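Side-chain contacts in KLLA0C04147p (Kluyveromyces lactis, PDB 5H2D), which binds ergosterol in the oxysterol-binding domain that makes up this chain and probably transfers sterols between membranes: residues L73-V76 against A77-L80; K172-G175 against R176-D179; I228-H231 against N232-D235; E364-Y367 against D368-A371; N416-Y419 against W420-R424. All coordinates share one frame; numbering follows the deposited sequence.

Interaction 1: residues L73-V76 against A77-L80; sequences LQRV and AEDL. With ERG (ergosterol), chain B.
A single water ties the backbone of R75, the carboxylate of D79 and the hydroxyl of ergosterol together at the end of helix 72-77. It donates to R75 O and to D79 OD1, both at 2.7 Å, and is hydrogen-bonded to ERG O1 as well. D79 OD1 itself lies 3.1 Å from ERG O1, while its other oxygen, OD2, forms a salt bridge to K205, which also binds the sterol. An aspartate suits this place because its short arm keeps the carboxylate beside the helix end, where D79 N donates to V76 O at 3.0 Å as the chain tightens into a 3-10 turn.

The R75 side chain, bent at chi2 (-54°) and chi3 (-67°), brings its guanidinium to E78. The salt bridge R75 NE - E78 OE2 measures 3.2 Å, the two flat groups lying 28° apart, and a second water, in the guanidinium plane, accepts a hydrogen bond from NE at 2.9 Å. E68 pairs with R75 NH1, R116 with E78, and the NH1 atom of R75 approaches methyl C18 of ergosterol to 3.7 Å. With R75 replaced by an alanine, E68 would probably lose its partner and a gap open beside the sterol methyls. Buried charges here are answered by opposite charges and by water, consistent with a pocket end that recognises a sterol's one polar group.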
# COMPACT_ATOMS: atom_id res chain seq x y z
N LEU A 73 7.63 2.14 -2.91
CA LEU A 73 7.65 1.06 -1.92
C LEU A 73 6.95 1.47 -0.63
O LEU A 73 6.34 0.63 0.04
CB LEU A 73 9.10 0.66 -1.60
CG LEU A 73 9.96 0.18 -2.76
CD1 LEU A 73 11.34 -0.29 -2.26
CD2 LEU A 73 9.24 -0.93 -3.49
N GLN A 74 7.06 2.74 -0.26
CA GLN A 74 6.45 3.24 0.96
C GLN A 74 4.99 3.61 0.75
O GLN A 74 4.17 3.41 1.65
CB GLN A 74 7.27 4.42 1.48
CG GLN A 74 8.67 3.96 1.94
CD GLN A 74 9.64 5.09 2.11
OE1 GLN A 74 9.60 6.08 1.38
NE2 GLN A 74 10.56 4.95 3.07
N ARG A 75 4.62 4.11 -0.44
CA ARG A 75 3.20 4.32 -0.71
C ARG A 75 2.42 3.03 -0.60
O ARG A 75 1.27 3.03 -0.13
CB ARG A 75 2.99 4.93 -2.10
CG ARG A 75 3.56 6.33 -2.25
CD ARG A 75 3.06 7.30 -1.18
NE ARG A 75 1.63 7.58 -1.31
CZ ARG A 75 1.11 8.57 -2.03
NH1 ARG A 75 1.91 9.42 -2.68
NH2 ARG A 75 -0.21 8.72 -2.08
N VAL A 76 3.00 1.91 -1.05
CA VAL A 76 2.32 0.63 -0.92
C VAL A 76 2.19 0.22 0.54
O VAL A 76 1.19 -0.39 0.94
CB VAL A 76 3.05 -0.43 -1.75
CG1 VAL A 76 2.48 -1.81 -1.47
CG2 VAL A 76 2.93 -0.10 -3.25
N ALA A 77 3.17 0.57 1.38
CA ALA A 77 3.04 0.30 2.81
C ALA A 77 1.90 1.08 3.46
O ALA A 77 1.41 0.68 4.52
CB ALA A 77 4.35 0.62 3.53
N GLU A 78 1.45 2.19 2.85
CA GLU A 78 0.30 2.90 3.39
C GLU A 78 -0.99 2.08 3.30
O GLU A 78 -2.00 2.50 3.88
CB GLU A 78 0.16 4.26 2.69
CG GLU A 78 1.35 5.19 3.01
CD GLU A 78 1.22 6.60 2.45
OE1 GLU A 78 0.20 7.29 2.73
OE2 GLU A 78 2.15 7.06 1.76
N ASP A 79 -0.98 0.94 2.60
CA ASP A 79 -2.09 -0.02 2.71
C ASP A 79 -2.36 -0.37 4.16
O ASP A 79 -3.49 -0.74 4.51
CB ASP A 79 -1.78 -1.34 1.98
CG ASP A 79 -1.82 -1.25 0.48
OD1 ASP A 79 -2.34 -0.27 -0.10
OD2 ASP A 79 -1.31 -2.23 -0.13
N LEU A 80 -1.34 -0.29 5.00
CA LEU A 80 -1.41 -0.80 6.36
C LEU A 80 -1.86 0.23 7.38
O LEU A 80 -1.89 -0.09 8.58
CB LEU A 80 -0.04 -1.36 6.77
CG LEU A 80 0.47 -2.46 5.84
CD1 LEU A 80 1.80 -2.98 6.35
CD2 LEU A 80 -0.57 -3.58 5.73
C1 ERG B . -2.72 4.20 -4.55
C2 ERG B . -2.76 3.15 -3.44
C3 ERG B . -1.95 1.97 -3.90
C4 ERG B . -0.51 2.40 -4.18
C5 ERG B . -0.43 3.52 -5.07
C6 ERG B . 0.66 3.63 -5.92
C7 ERG B . 0.86 4.73 -6.77
C8 ERG B . -0.05 5.79 -6.78
C9 ERG B . -1.28 5.63 -6.09
C10 ERG B . -1.29 4.63 -4.90
C11 ERG B . -2.01 6.99 -5.73
C12 ERG B . -1.89 8.04 -6.84
C13 ERG B . -0.40 8.23 -7.17
C14 ERG B . 0.06 6.87 -7.75
C15 ERG B . 1.43 7.20 -8.29
C16 ERG B . 1.28 8.64 -8.86
C17 ERG B . -0.13 9.10 -8.40
C18 ERG B . 0.43 8.69 -5.95
C19 ERG B . -0.67 5.38 -3.68
C20 ERG B . -0.13 10.64 -8.22
C21 ERG B . -1.44 11.21 -7.68
C22 ERG B . 0.13 11.21 -9.60
C23 ERG B . 1.41 11.95 -9.89
C24 ERG B . 1.66 12.49 -11.29
C25 ERG B . 2.28 13.89 -11.17
C26 ERG B . 1.28 14.80 -10.46
C27 ERG B . 2.59 14.52 -12.54
C28 ERG B . 2.61 11.52 -11.97
O1 ERG B . -1.98 0.90 -2.90
O HOH W 1 -1.31 2.18 -0.43
O HOH W 2 -0.89 6.82 -0.03

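Interaction 2: residues K172-G175 against R176-D179; sequences KFNG and RSFD. With ERG (ergosterol), chain B; SO4 (sulfate ion), chain C.
N174 OD1 is gripped by two backbone donors, R176 N and S177 N, each 2.8 Å away, and so staples the turn of the beta hairpin formed by strands 161-173 and 178-190. The amide can do this because CG sits between the backbone N and the carbonyl carbon (chi1 69°), which swings OD1 over the turn. Both donors stand tilted from its carbonyl plane. The backbone of N174 works in the reverse direction, N174 N donating to S177 O. G175 follows at a positive phi, where any CB would press on the preceding carbonyl oxygen; glycine is therefore the natural residue there.

Below the turn, K172 and D179 form a hydrogen-bonded antiparallel pair, with D179 N donating almost straight to K172 O at 2.9 Å. F173 and F178 make the next, non-hydrogen-bonded pair, and their rings share the opposite face of the sheet from K172 and D179. The F173 CB lies 3.8 Å from the centroid of the F178 ring, squarely over its face, a CH-pi contact; the two ring planes meet obliquely at 47°. A phenylalanine is apt at F178, since one flat side receives F173 CB while the CE2 end of the ring reaches the ergosterol. Helix 45-49 covers this face through W46 and L49, and F180 stacks on F178. At the sterol's side-chain end, F178 CE2 touches methyl C28 of ergosterol at 3.6 Å.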
# COMPACT_ATOMS: atom_id res chain seq x y z
N LYS A 172 -0.73 6.71 -17.46
CA LYS A 172 -0.84 7.35 -18.77
C LYS A 172 -1.49 8.72 -18.62
O LYS A 172 -2.59 8.82 -18.07
CB LYS A 172 -1.67 6.48 -19.72
CG LYS A 172 -1.91 7.12 -21.08
CD LYS A 172 -0.63 7.28 -21.85
CE LYS A 172 -0.81 6.81 -23.29
NZ LYS A 172 -1.23 5.38 -23.36
N PHE A 173 -0.82 9.75 -19.13
CA PHE A 173 -1.42 11.08 -19.24
C PHE A 173 -1.95 11.24 -20.66
O PHE A 173 -1.17 11.21 -21.61
CB PHE A 173 -0.41 12.18 -18.92
CG PHE A 173 -0.95 13.56 -19.14
CD1 PHE A 173 -2.05 14.00 -18.43
CD2 PHE A 173 -0.39 14.41 -20.09
CE1 PHE A 173 -2.58 15.28 -18.64
CE2 PHE A 173 -0.91 15.68 -20.30
CZ PHE A 173 -2.00 16.11 -19.58
N ASN A 174 -3.27 11.40 -20.79
CA ASN A 174 -3.91 11.42 -22.11
C ASN A 174 -4.17 12.83 -22.63
O ASN A 174 -4.91 12.99 -23.61
CB ASN A 174 -5.22 10.61 -22.08
CG ASN A 174 -6.32 11.26 -21.25
OD1 ASN A 174 -6.16 12.33 -20.68
ND2 ASN A 174 -7.48 10.59 -21.20
N GLY A 175 -3.56 13.85 -22.04
CA GLY A 175 -3.80 15.22 -22.42
C GLY A 175 -4.90 15.90 -21.64
O GLY A 175 -5.00 17.13 -21.67
N ARG A 176 -5.74 15.13 -20.94
CA ARG A 176 -6.72 15.70 -20.03
C ARG A 176 -6.53 15.20 -18.61
O ARG A 176 -6.37 16.03 -17.70
CB ARG A 176 -8.14 15.39 -20.52
CG ARG A 176 -9.19 15.82 -19.52
CD ARG A 176 -10.51 16.15 -20.19
NE ARG A 176 -11.50 16.60 -19.22
CZ ARG A 176 -12.74 16.97 -19.55
NH1 ARG A 176 -13.58 17.37 -18.60
NH2 ARG A 176 -13.13 16.93 -20.81
N SER A 177 -6.55 13.89 -18.38
CA SER A 177 -6.40 13.31 -17.05
C SER A 177 -5.18 12.40 -17.00
O SER A 177 -4.66 11.96 -18.03
CB SER A 177 -7.65 12.52 -16.64
OG SER A 177 -7.80 11.38 -17.47
N PHE A 178 -4.68 12.16 -15.79
CA PHE A 178 -3.57 11.24 -15.56
C PHE A 178 -4.15 10.01 -14.89
O PHE A 178 -4.69 10.10 -13.78
CB PHE A 178 -2.50 11.90 -14.70
CG PHE A 178 -1.08 11.50 -15.05
CD1 PHE A 178 -0.76 10.19 -15.42
CD2 PHE A 178 -0.06 12.43 -15.00
CE1 PHE A 178 0.55 9.85 -15.72
CE2 PHE A 178 1.24 12.09 -15.29
CZ PHE A 178 1.55 10.80 -15.67
N ASP A 179 -4.07 8.86 -15.57
CA ASP A 179 -4.75 7.64 -15.15
C ASP A 179 -3.74 6.63 -14.63
O ASP A 179 -2.64 6.50 -15.18
CB ASP A 179 -5.52 7.02 -16.32
CG ASP A 179 -6.52 5.96 -15.88
OD1 ASP A 179 -7.32 6.24 -14.97
OD2 ASP A 179 -6.50 4.84 -16.43
C1 ERG B . -2.72 4.20 -4.55
C2 ERG B . -2.76 3.15 -3.44
C3 ERG B . -1.95 1.97 -3.90
C4 ERG B . -0.51 2.40 -4.18
C5 ERG B . -0.43 3.52 -5.07
C6 ERG B . 0.66 3.63 -5.92
C7 ERG B . 0.86 4.73 -6.77
C8 ERG B . -0.05 5.79 -6.78
C9 ERG B . -1.28 5.63 -6.09
C10 ERG B . -1.29 4.63 -4.90
C11 ERG B . -2.01 6.99 -5.73
C12 ERG B . -1.89 8.04 -6.84
C13 ERG B . -0.40 8.23 -7.17
C14 ERG B . 0.06 6.87 -7.75
C15 ERG B . 1.43 7.20 -8.29
C16 ERG B . 1.28 8.64 -8.86
C17 ERG B . -0.13 9.10 -8.40
C18 ERG B . 0.43 8.69 -5.95
C19 ERG B . -0.67 5.38 -3.68
C20 ERG B . -0.13 10.64 -8.22
C21 ERG B . -1.44 11.21 -7.68
C22 ERG B . 0.13 11.21 -9.60
C23 ERG B . 1.41 11.95 -9.89
C24 ERG B . 1.66 12.49 -11.29
C25 ERG B . 2.28 13.89 -11.17
C26 ERG B . 1.28 14.80 -10.46
C27 ERG B . 2.59 14.52 -12.54
C28 ERG B . 2.61 11.52 -11.97
O1 ERG B . -1.98 0.90 -2.90
S SO4 C . -10.62 18.90 -16.11
O1 SO4 C . -9.76 19.92 -15.53
O2 SO4 C . -11.15 18.03 -15.05
O3 SO4 C . -11.72 19.55 -16.82
O4 SO4 C . -9.85 18.13 -17.09
O HOH W 3 -9.94 12.11 -19.45

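Interaction 3: residues I228-H231 against N232-D235; sequences IVNH and NTGD
N230 OD1 accepts from N232 N at 2.7 Å, the donor lying in the plane of the amide carbonyl, and more weakly from T233 N at 3.1 Å, in the turn that follows strand 219-230. With CG anti to the backbone N (chi1 -179°), the asparagine side chain reaches forward under the bend, which is why a short amide fits here: its oxygen meets the N-H groups of the turn and its nitrogen is left to bond E199 and a water.

The T233 side chain crosses that of N230 at about a right angle, its OG1 3.1 Å from N230 CG. This hydroxyl accepts from D235 N at 2.8 Å, making an ST turn, and gives a weak bond to D235 OD2. The ST turn carries the chain round toward strand 236-241, the antiparallel neighbour of strand 219-230, through G234, which is preceded by a cis peptide.

Between backbones, N230 N donates nearly straight to D235 O at 2.9 Å, closing the bend at its base.

Water joins the same two residues by their side chains, accepting from N230 ND2 at 2.8 Å and donating to D235 OD2 at 2.7 Å. D235 suits this spot because the same oxygen also bonds S95, linking the turn to helix 95-108, while H231 NE2 and N232 OD1 reach T202 and L200 of strand 199-203.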
# COMPACT_ATOMS: atom_id res chain seq x y z
N ILE A 228 -13.80 -8.77 -4.11
CA ILE A 228 -13.03 -9.57 -3.16
C ILE A 228 -13.71 -10.92 -3.04
O ILE A 228 -14.93 -10.99 -2.82
CB ILE A 228 -12.93 -8.88 -1.79
CG1 ILE A 228 -12.42 -7.45 -1.95
CG2 ILE A 228 -12.08 -9.71 -0.84
CD1 ILE A 228 -12.52 -6.69 -0.66
N VAL A 229 -12.93 -11.99 -3.16
CA VAL A 229 -13.48 -13.34 -3.03
C VAL A 229 -12.76 -14.07 -1.91
O VAL A 229 -11.53 -13.99 -1.78
CB VAL A 229 -13.38 -14.12 -4.36
CG1 VAL A 229 -14.23 -13.43 -5.42
CG2 VAL A 229 -11.96 -14.22 -4.84
N ASN A 230 -13.54 -14.77 -1.08
CA ASN A 230 -12.99 -15.67 -0.08
C ASN A 230 -12.90 -17.05 -0.72
O ASN A 230 -13.93 -17.68 -0.97
CB ASN A 230 -13.85 -15.69 1.18
CG ASN A 230 -13.30 -16.61 2.25
OD1 ASN A 230 -12.73 -17.66 1.95
ND2 ASN A 230 -13.45 -16.21 3.50
N HIS A 231 -11.68 -17.50 -1.00
CA HIS A 231 -11.52 -18.74 -1.74
C HIS A 231 -11.92 -19.96 -0.93
O HIS A 231 -12.08 -21.04 -1.51
CB HIS A 231 -10.08 -18.89 -2.22
CG HIS A 231 -9.71 -17.89 -3.27
ND1 HIS A 231 -9.77 -18.16 -4.62
CD2 HIS A 231 -9.27 -16.61 -3.16
CE1 HIS A 231 -9.39 -17.09 -5.29
NE2 HIS A 231 -9.08 -16.14 -4.43
N ASN A 232 -12.09 -19.81 0.37
CA ASN A 232 -12.41 -20.95 1.22
C ASN A 232 -13.90 -21.12 1.47
O ASN A 232 -14.35 -22.26 1.63
CB ASN A 232 -11.66 -20.83 2.55
CG ASN A 232 -10.15 -20.96 2.39
OD1 ASN A 232 -9.47 -20.04 1.91
ND2 ASN A 232 -9.61 -22.10 2.79
N THR A 233 -14.70 -20.05 1.45
CA THR A 233 -16.07 -20.20 1.98
C THR A 233 -17.29 -20.42 1.03
O THR A 233 -18.16 -21.21 1.38
CB THR A 233 -16.42 -19.02 2.92
OG1 THR A 233 -16.13 -17.76 2.30
CG2 THR A 233 -15.64 -19.15 4.23
N GLY A 234 -17.43 -19.76 -0.13
CA GLY A 234 -16.63 -18.66 -0.62
C GLY A 234 -17.53 -17.43 -0.82
O GLY A 234 -18.16 -17.21 -1.86
N ASP A 235 -17.60 -16.64 0.24
CA ASP A 235 -18.25 -15.34 0.22
C ASP A 235 -17.56 -14.41 -0.78
O ASP A 235 -16.43 -14.64 -1.21
CB ASP A 235 -18.22 -14.75 1.62
CG ASP A 235 -18.65 -15.74 2.69
OD1 ASP A 235 -19.72 -16.35 2.51
OD2 ASP A 235 -17.92 -15.92 3.69
O HOH W 4 -15.66 -14.47 3.86

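Interaction 4: residues E364-Y367 against D368-A371; sequences EGRY and DEAA. With SO4 (sulfate ion), chain D.
The guanidinium of R366 receives E369 OE2 at its edge, in its own plane, yet the carboxylate is turned 88° to it, so that NE comes from above the carboxylate plane. The bond R366 NE - E369 OE2 is 2.9 Å long and fairly straight at 162°. Tilted slightly from the guanidinium plane, E364 OE1 accepts from R366 NH1 at 2.6 Å through its anti lone pair, and more weakly from NH2. The ring of Y367 carries G365 O over the centre of one face, 3.6 Å above it, while its hydroxyl bonds D38.

These groups stand where one helix hands over to another. G365, at positive phi, is the C-prime residue of a Schellman motif ending helix 357-363, and R366 is the N-cap residue of helix 367-390. Arginine suits this junction because its long chain, bent at chi3 (-57°), can grip a glutamate from each helix region, E364 behind and E369 ahead. Replacing R366 by a leucine is likely to cost E364 and E369 the charge they share and let their carboxylates turn.

At the helix start, R366 O accepts from A370 N at 2.9 Å, and the small A370 packs against A361 and M362 of the preceding helix. The amides of the first helical turn bind a sulfate, probably from the crystallisation liquor: E369 N donates to its O4 at 2.8 Å and D368 N to its O3 at 3.2 Å.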
# COMPACT_ATOMS: atom_id res chain seq x y z
N GLU A 364 14.56 16.56 3.15
CA GLU A 364 15.15 17.62 3.95
C GLU A 364 15.16 18.95 3.23
O GLU A 364 15.75 19.92 3.73
CB GLU A 364 16.56 17.22 4.38
CG GLU A 364 16.53 15.98 5.29
CD GLU A 364 17.89 15.56 5.83
OE1 GLU A 364 18.91 16.10 5.38
OE2 GLU A 364 17.92 14.68 6.71
N GLY A 365 14.51 19.03 2.07
CA GLY A 365 14.40 20.28 1.35
C GLY A 365 15.63 20.69 0.56
O GLY A 365 15.73 21.85 0.15
N ARG A 366 16.56 19.77 0.33
CA ARG A 366 17.79 20.07 -0.40
C ARG A 366 17.61 19.56 -1.83
O ARG A 366 18.07 18.48 -2.19
CB ARG A 366 18.99 19.45 0.30
CG ARG A 366 19.24 20.09 1.65
CD ARG A 366 20.64 19.83 2.13
NE ARG A 366 20.91 18.41 2.19
CZ ARG A 366 20.54 17.64 3.21
NH1 ARG A 366 19.89 18.16 4.24
NH2 ARG A 366 20.82 16.34 3.18
N TYR A 367 16.92 20.36 -2.63
CA TYR A 367 16.43 19.86 -3.90
C TYR A 367 17.53 19.75 -4.95
O TYR A 367 17.45 18.88 -5.82
CB TYR A 367 15.27 20.73 -4.40
CG TYR A 367 14.18 20.82 -3.36
CD1 TYR A 367 13.66 19.66 -2.77
CD2 TYR A 367 13.70 22.05 -2.93
CE1 TYR A 367 12.67 19.74 -1.80
CE2 TYR A 367 12.70 22.13 -1.95
CZ TYR A 367 12.19 20.98 -1.39
OH TYR A 367 11.22 21.06 -0.42
N ASP A 368 18.57 20.60 -4.89
CA ASP A 368 19.66 20.41 -5.84
C ASP A 368 20.48 19.18 -5.49
O ASP A 368 20.91 18.43 -6.38
CB ASP A 368 20.57 21.63 -5.89
CG ASP A 368 21.68 21.45 -6.91
OD1 ASP A 368 21.35 21.20 -8.08
OD2 ASP A 368 22.87 21.50 -6.53
N GLU A 369 20.73 18.95 -4.20
CA GLU A 369 21.38 17.71 -3.80
C GLU A 369 20.56 16.51 -4.24
O GLU A 369 21.10 15.51 -4.72
CB GLU A 369 21.62 17.68 -2.29
CG GLU A 369 22.55 18.77 -1.77
CD GLU A 369 23.29 18.36 -0.51
OE1 GLU A 369 24.40 18.89 -0.26
OE2 GLU A 369 22.77 17.49 0.22
N ALA A 370 19.23 16.61 -4.12
CA ALA A 370 18.40 15.50 -4.56
C ALA A 370 18.57 15.24 -6.05
O ALA A 370 18.69 14.08 -6.47
CB ALA A 370 16.93 15.77 -4.20
N ALA A 371 18.61 16.29 -6.87
CA ALA A 371 18.77 16.11 -8.31
C ALA A 371 20.16 15.56 -8.64
O ALA A 371 20.31 14.75 -9.56
CB ALA A 371 18.54 17.44 -9.04
S SO4 D . 20.29 22.40 -2.13
O1 SO4 D . 21.60 22.95 -2.49
O2 SO4 D . 19.98 22.69 -0.73
O3 SO4 D . 19.26 23.02 -2.98
O4 SO4 D . 20.31 20.96 -2.33

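Interaction 5: residues N416-Y419 against W420-R424; sequences NGEY and WKQRR
Y419 opens helix 419-424 by laying its ring against W420, the next residue, in an edge-to-face (T-shaped) pair. Its CB touches W420 N, and with CG anti to the backbone N (chi1 175°) the ring is carried out beside the indole. CD2 then stands over the centre of one indole face, 3.8 Å from W420 CD2, the planes being 86° apart. Farther out, CE2 meets the aliphatic CD of R423 at 4.0 Å. At the tip, OH bonds E130, the same carboxylate that forms a salt bridge to R423 NE, so a tyrosine, apolar along its ring and polar at its end, suits this place. F141 stacks on the ring and W399 meets it edge-to-face, while W420 packs on strands 128-133 and 138-146.

Ahead of the helix the chain turns on N416, whose OD1 accepts from E418 N at 3.0 Å in an Asx turn; G417, at positive phi, is a position that favours glycine. The helix then takes up its regular bonds: Q422 N donates to E418 O at 2.9 Å, and R423 N to Y419 O at 2.8 Å. The E418 and Q422 side chains cross obliquely, E418 OE1 2.9 Å from Q422 NE2, the carboxylate and amide planes 78° apart. Two waters donate to G417 O; one of them, 2.8 Å from that oxygen, also accepts from K421 N.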
# COMPACT_ATOMS: atom_id res chain seq x y z
N ASN A 416 11.04 -15.48 -0.13
CA ASN A 416 11.84 -16.68 0.10
C ASN A 416 12.07 -16.98 1.58
O ASN A 416 12.72 -17.98 1.89
CB ASN A 416 13.18 -16.62 -0.65
CG ASN A 416 14.11 -15.51 -0.17
OD1 ASN A 416 14.02 -15.00 0.94
ND2 ASN A 416 15.04 -15.14 -1.05
N GLY A 417 11.52 -16.17 2.48
CA GLY A 417 11.57 -16.44 3.91
C GLY A 417 12.90 -16.16 4.59
O GLY A 417 13.03 -16.48 5.78
N GLU A 418 13.86 -15.56 3.89
CA GLU A 418 15.21 -15.41 4.42
C GLU A 418 15.50 -14.03 5.01
O GLU A 418 16.41 -13.91 5.84
CB GLU A 418 16.23 -15.67 3.32
CG GLU A 418 16.08 -17.03 2.70
CD GLU A 418 17.30 -17.87 2.90
OE1 GLU A 418 18.35 -17.54 2.30
OE2 GLU A 418 17.21 -18.86 3.67
N TYR A 419 14.78 -12.99 4.59
CA TYR A 419 15.21 -11.63 4.89
C TYR A 419 15.33 -11.38 6.39
O TYR A 419 16.35 -10.86 6.86
CB TYR A 419 14.25 -10.63 4.26
CG TYR A 419 14.56 -9.20 4.63
CD1 TYR A 419 15.57 -8.51 3.96
CD2 TYR A 419 13.85 -8.52 5.63
CE1 TYR A 419 15.87 -7.19 4.28
CE2 TYR A 419 14.14 -7.19 5.95
CZ TYR A 419 15.16 -6.54 5.26
OH TYR A 419 15.46 -5.21 5.53
N TRP A 420 14.29 -11.72 7.15
CA TRP A 420 14.28 -11.34 8.55
C TRP A 420 15.30 -12.16 9.35
O TRP A 420 15.93 -11.62 10.26
CB TRP A 420 12.87 -11.47 9.13
CG TRP A 420 11.90 -10.52 8.47
CD1 TRP A 420 11.02 -10.82 7.47
CD2 TRP A 420 11.75 -9.12 8.74
NE1 TRP A 420 10.31 -9.69 7.12
CE2 TRP A 420 10.74 -8.64 7.88
CE3 TRP A 420 12.35 -8.23 9.64
CZ2 TRP A 420 10.32 -7.31 7.89
CZ3 TRP A 420 11.95 -6.91 9.65
CH2 TRP A 420 10.93 -6.46 8.77
N LYS A 421 15.49 -13.44 9.01
CA LYS A 421 16.50 -14.24 9.70
C LYS A 421 17.90 -13.72 9.39
O LYS A 421 18.73 -13.56 10.30
CB LYS A 421 16.37 -15.71 9.30
CG LYS A 421 15.00 -16.27 9.54
CD LYS A 421 14.95 -17.78 9.35
CE LYS A 421 15.39 -18.18 7.97
NZ LYS A 421 15.15 -19.64 7.72
N GLN A 422 18.19 -13.45 8.12
CA GLN A 422 19.51 -12.93 7.79
C GLN A 422 19.73 -11.56 8.40
O GLN A 422 20.85 -11.22 8.79
CB GLN A 422 19.70 -12.88 6.27
CG GLN A 422 19.55 -14.23 5.61
CD GLN A 422 20.08 -14.26 4.19
OE1 GLN A 422 20.76 -13.33 3.75
NE2 GLN A 422 19.79 -15.34 3.47
N ARG A 423 18.67 -10.76 8.51
CA ARG A 423 18.75 -9.48 9.20
C ARG A 423 19.05 -9.67 10.68
O ARG A 423 19.93 -9.00 11.24
CB ARG A 423 17.43 -8.73 8.99
CG ARG A 423 17.28 -7.39 9.69
CD ARG A 423 15.81 -6.99 9.61
NE ARG A 423 15.53 -5.65 10.12
CZ ARG A 423 15.32 -5.35 11.40
NH1 ARG A 423 15.39 -6.30 12.32
NH2 ARG A 423 15.04 -4.11 11.76
N ARG A 424 18.31 -10.56 11.33
CA ARG A 424 18.57 -10.92 12.72
C ARG A 424 20.03 -11.28 12.96
O ARG A 424 20.62 -10.92 13.99
CB ARG A 424 17.66 -12.09 13.11
CG ARG A 424 17.81 -12.61 14.53
CD ARG A 424 17.21 -14.01 14.65
NE ARG A 424 17.90 -14.95 13.77
CZ ARG A 424 17.36 -16.05 13.26
NH1 ARG A 424 16.10 -16.38 13.54
NH2 ARG A 424 18.08 -16.81 12.46
O HOH W 5 12.88 -14.32 7.48
O HOH W 6 11.89 -18.72 7.13

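In the fold
Interaction 1 is the buried one, its centre about 3 Å from the chain's centre, and its chemistry is of paired charges and water at the sterol hydroxyl. Interaction 2 shares the same ergosterol but touches its other end through an aromatic ring; the two centres are about 24 Å apart. Interactions 2 and 3, both partly buried, turn the chain between antiparallel strands with an asparagine oxygen collecting backbone amides, though their centres are about 35 Å apart. Interactions 4 and 5 each open a helix: interaction 4 at the surface with a salt-bridge network, interaction 5 partly buried with aromatic packing against the strands.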